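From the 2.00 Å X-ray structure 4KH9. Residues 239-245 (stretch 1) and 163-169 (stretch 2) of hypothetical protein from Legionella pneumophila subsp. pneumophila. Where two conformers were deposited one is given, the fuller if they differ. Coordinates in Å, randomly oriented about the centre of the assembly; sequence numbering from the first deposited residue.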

# COMPACT_ATOMS: atom_id res chain seq x y z
N TYR A 239 1.36 -3.30 2.90
CA TYR A 239 1.78 -3.59 1.56
C TYR A 239 1.82 -5.07 1.30
O TYR A 239 2.20 -5.86 2.16
CB TYR A 239 3.20 -2.99 1.23
CG TYR A 239 3.18 -1.50 1.01
CD1 TYR A 239 3.25 -0.62 2.09
CD2 TYR A 239 2.99 -0.97 -0.26
CE1 TYR A 239 3.15 0.77 1.90
CE2 TYR A 239 2.91 0.41 -0.46
CZ TYR A 239 2.96 1.27 0.63
OH TYR A 239 2.88 2.63 0.45
N LEU A 240 1.39 -5.41 0.12
CA LEU A 240 1.60 -6.69 -0.52
C LEU A 240 2.96 -6.60 -1.20
O LEU A 240 3.18 -5.66 -1.96
CB LEU A 240 0.47 -7.03 -1.52
CG LEU A 240 0.79 -8.17 -2.50
CD1 LEU A 240 0.93 -9.52 -1.75
CD2 LEU A 240 -0.25 -8.25 -3.62
N GLU A 241 3.88 -7.52 -0.86
CA GLU A 241 5.22 -7.58 -1.49
C GLU A 241 5.36 -8.91 -2.19
O GLU A 241 5.11 -9.95 -1.58
CB GLU A 241 6.36 -7.44 -0.45
CG GLU A 241 6.43 -6.16 0.36
CD GLU A 241 7.71 -6.07 1.17
OE1 GLU A 241 8.28 -7.12 1.55
OE2 GLU A 241 8.13 -4.92 1.46
N THR A 242 5.72 -8.89 -3.44
CA THR A 242 5.89 -10.15 -4.15
C THR A 242 7.17 -10.10 -4.99
O THR A 242 7.59 -9.03 -5.46
CB THR A 242 4.66 -10.52 -4.99
OG1 THR A 242 4.92 -11.73 -5.70
CG2 THR A 242 4.25 -9.45 -5.95
N ASP A 243 7.75 -11.29 -5.18
CA ASP A 243 8.97 -11.53 -5.94
C ASP A 243 8.76 -12.73 -6.81
O ASP A 243 8.30 -13.78 -6.35
CB ASP A 243 10.19 -11.72 -4.99
CG ASP A 243 11.55 -11.39 -5.58
OD1 ASP A 243 11.62 -10.98 -6.78
OD2 ASP A 243 12.56 -11.52 -4.85
N VAL A 244 9.02 -12.57 -8.11
CA VAL A 244 8.82 -13.62 -9.08
C VAL A 244 10.14 -13.83 -9.90
O VAL A 244 10.77 -12.86 -10.35
CB VAL A 244 7.63 -13.23 -9.99
CG1 VAL A 244 7.49 -14.15 -11.19
CG2 VAL A 244 6.31 -13.19 -9.19
N GLN A 245 10.49 -15.10 -10.14
CA GLN A 245 11.61 -15.40 -11.03
C GLN A 245 11.26 -16.58 -11.94
O GLN A 245 10.70 -17.56 -11.49
CB GLN A 245 12.92 -15.67 -10.29
CG GLN A 245 14.08 -15.75 -11.28
CD GLN A 245 15.44 -15.73 -10.68
OE1 GLN A 245 15.85 -14.79 -10.02
NE2 GLN A 245 16.23 -16.72 -11.02
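Stretch 2, residues 163-169: YLEVETD

Stretch 2 is extended from Tyr163 to Thr168 and leaves the strand at Asp169, where phi and psi of -71° and -12° break the run of beta values. It lies across stretch 1, itself strand throughout, in a nearly reversed direction: the two N-to-C axes make an angle of 149° and pass 8.6 Å apart at their closest. That spacing is too wide for neighbours in one sheet, and no hydrogen bond joins the two backbones. The strands meet through their side chains, face against face, and the first rule to read from the contact is that of alternation. In stretch 1, Leu240, Thr242 and Val244 direct their CA-to-CB bonds toward the partner; in stretch 2, Leu164, Val166 and Thr168 do the same. All six are buried. The residues between them, among them Glu241, Asp243 and Glu167, whose CA-to-CB bonds point away, are charged and partly exposed.

The register runs in the reversed order. Leu240 has its CA 8.1 Å from the CA of Thr168, while the CA atoms of Thr242 and Val166, and likewise those of Val244 and Leu164, are 8.2 Å apart. The spacing is even over three successive levels and brings the facing side chains into direct contact.

Leu240 gives up the most surface, 59 Å², and its CD2 comes near the side chains of two residues of stretch 2. With chi1 at t and chi2 at p, this methyl lies 4.2 Å from CB of Val166 and 4.1 Å from CG2 of Thr168. The threonine at this end thus offers a methyl to the leucine, and its rotamer, p, is compatible with OG1 being hydrogen-bonded to a residue flanking one of the stretches.

Leu164, with 56 Å² covered, plays the matching part at the other end, and its rotamer pair is again t and p. Its CD1 packs 3.8 Å from CG2 of Val244, and its CD2 lies 3.9 Å from CG2 of Thr242, so the fork spans two neighbouring levels of stretch 1, CD2 being within reach of both at 4.4 Å from CG2 of Val244. Each leucine therefore touches its register partner and the residue next along on the same face, which ties adjacent levels together.

Between the leucines sits the tightest point of the contact. Thr242, covered over 43 Å², sets its CG2 3.3 Å from CG1 of Val166, which itself has 42 Å² covered. Two beta-branched residues meet here methyl to methyl, with chi1 at t for the threonine and m for the valine, while OG1 of Thr242 is hydrogen-bonded elsewhere in the structure. Both threonines thus bring a methyl to the interface with their hydroxyls satisfied.

The whole patch is small, 261 Å² summed over both sides. Its pattern is simple: a leucine near the N-terminal end of each stretch, which the reversed direction places at opposite ends of the patch, and short beta-branched side chains at the remaining positions.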

# COMPACT_ATOMS: atom_id res chain seq x y z
N TYR A 163 6.35 -7.06 -17.56
CA TYR A 163 5.99 -6.46 -16.30
C TYR A 163 5.26 -7.44 -15.40
O TYR A 163 4.72 -8.45 -15.87
CB TYR A 163 5.12 -5.20 -16.51
CG TYR A 163 3.84 -5.46 -17.26
CD1 TYR A 163 2.67 -5.82 -16.58
CD2 TYR A 163 3.76 -5.29 -18.65
CE1 TYR A 163 1.47 -6.01 -17.26
CE2 TYR A 163 2.57 -5.50 -19.33
CZ TYR A 163 1.42 -5.84 -18.63
OH TYR A 163 0.23 -6.03 -19.28
N LEU A 164 5.27 -7.13 -14.11
CA LEU A 164 4.57 -7.88 -13.09
C LEU A 164 3.37 -7.09 -12.69
O LEU A 164 3.52 -5.91 -12.37
CB LEU A 164 5.47 -8.16 -11.87
CG LEU A 164 4.84 -8.98 -10.74
CD1 LEU A 164 4.66 -10.44 -11.16
CD2 LEU A 164 5.66 -8.88 -9.49
N GLU A 165 2.18 -7.69 -12.71
CA GLU A 165 0.96 -6.99 -12.28
C GLU A 165 0.45 -7.62 -10.95
O GLU A 165 0.35 -8.83 -10.86
CB GLU A 165 -0.11 -7.01 -13.37
CG GLU A 165 -1.32 -6.18 -12.99
CD GLU A 165 -2.34 -6.00 -14.09
OE1 GLU A 165 -2.00 -5.35 -15.10
OE2 GLU A 165 -3.48 -6.48 -13.94
N VAL A 166 0.19 -6.79 -9.92
CA VAL A 166 -0.30 -7.23 -8.61
C VAL A 166 -1.51 -6.40 -8.22
O VAL A 166 -1.60 -5.22 -8.59
CB VAL A 166 0.79 -7.17 -7.51
CG1 VAL A 166 2.00 -8.01 -7.88
CG2 VAL A 166 1.20 -5.73 -7.19
N GLU A 167 -2.42 -6.99 -7.45
CA GLU A 167 -3.59 -6.29 -6.90
C GLU A 167 -4.24 -7.11 -5.78
O GLU A 167 -4.07 -8.32 -5.77
CB GLU A 167 -4.65 -5.94 -7.96
CG GLU A 167 -5.23 -7.11 -8.70
CD GLU A 167 -6.42 -6.77 -9.59
OE1 GLU A 167 -7.44 -6.28 -9.06
OE2 GLU A 167 -6.33 -7.03 -10.81
N THR A 168 -5.00 -6.47 -4.89
CA THR A 168 -5.75 -7.18 -3.84
C THR A 168 -7.25 -7.01 -4.17
O THR A 168 -7.60 -6.13 -4.95
CB THR A 168 -5.36 -6.75 -2.44
OG1 THR A 168 -5.64 -5.37 -2.26
CG2 THR A 168 -3.89 -7.01 -2.13
N ASP A 169 -8.12 -7.89 -3.65
CA ASP A 169 -9.56 -7.86 -3.98
C ASP A 169 -10.28 -6.64 -3.36
O ASP A 169 -11.42 -6.36 -3.72
CB ASP A 169 -10.25 -9.16 -3.56
CG ASP A 169 -10.18 -9.56 -2.08
OD1 ASP A 169 -9.20 -9.18 -1.41
OD2 ASP A 169 -11.00 -10.38 -1.66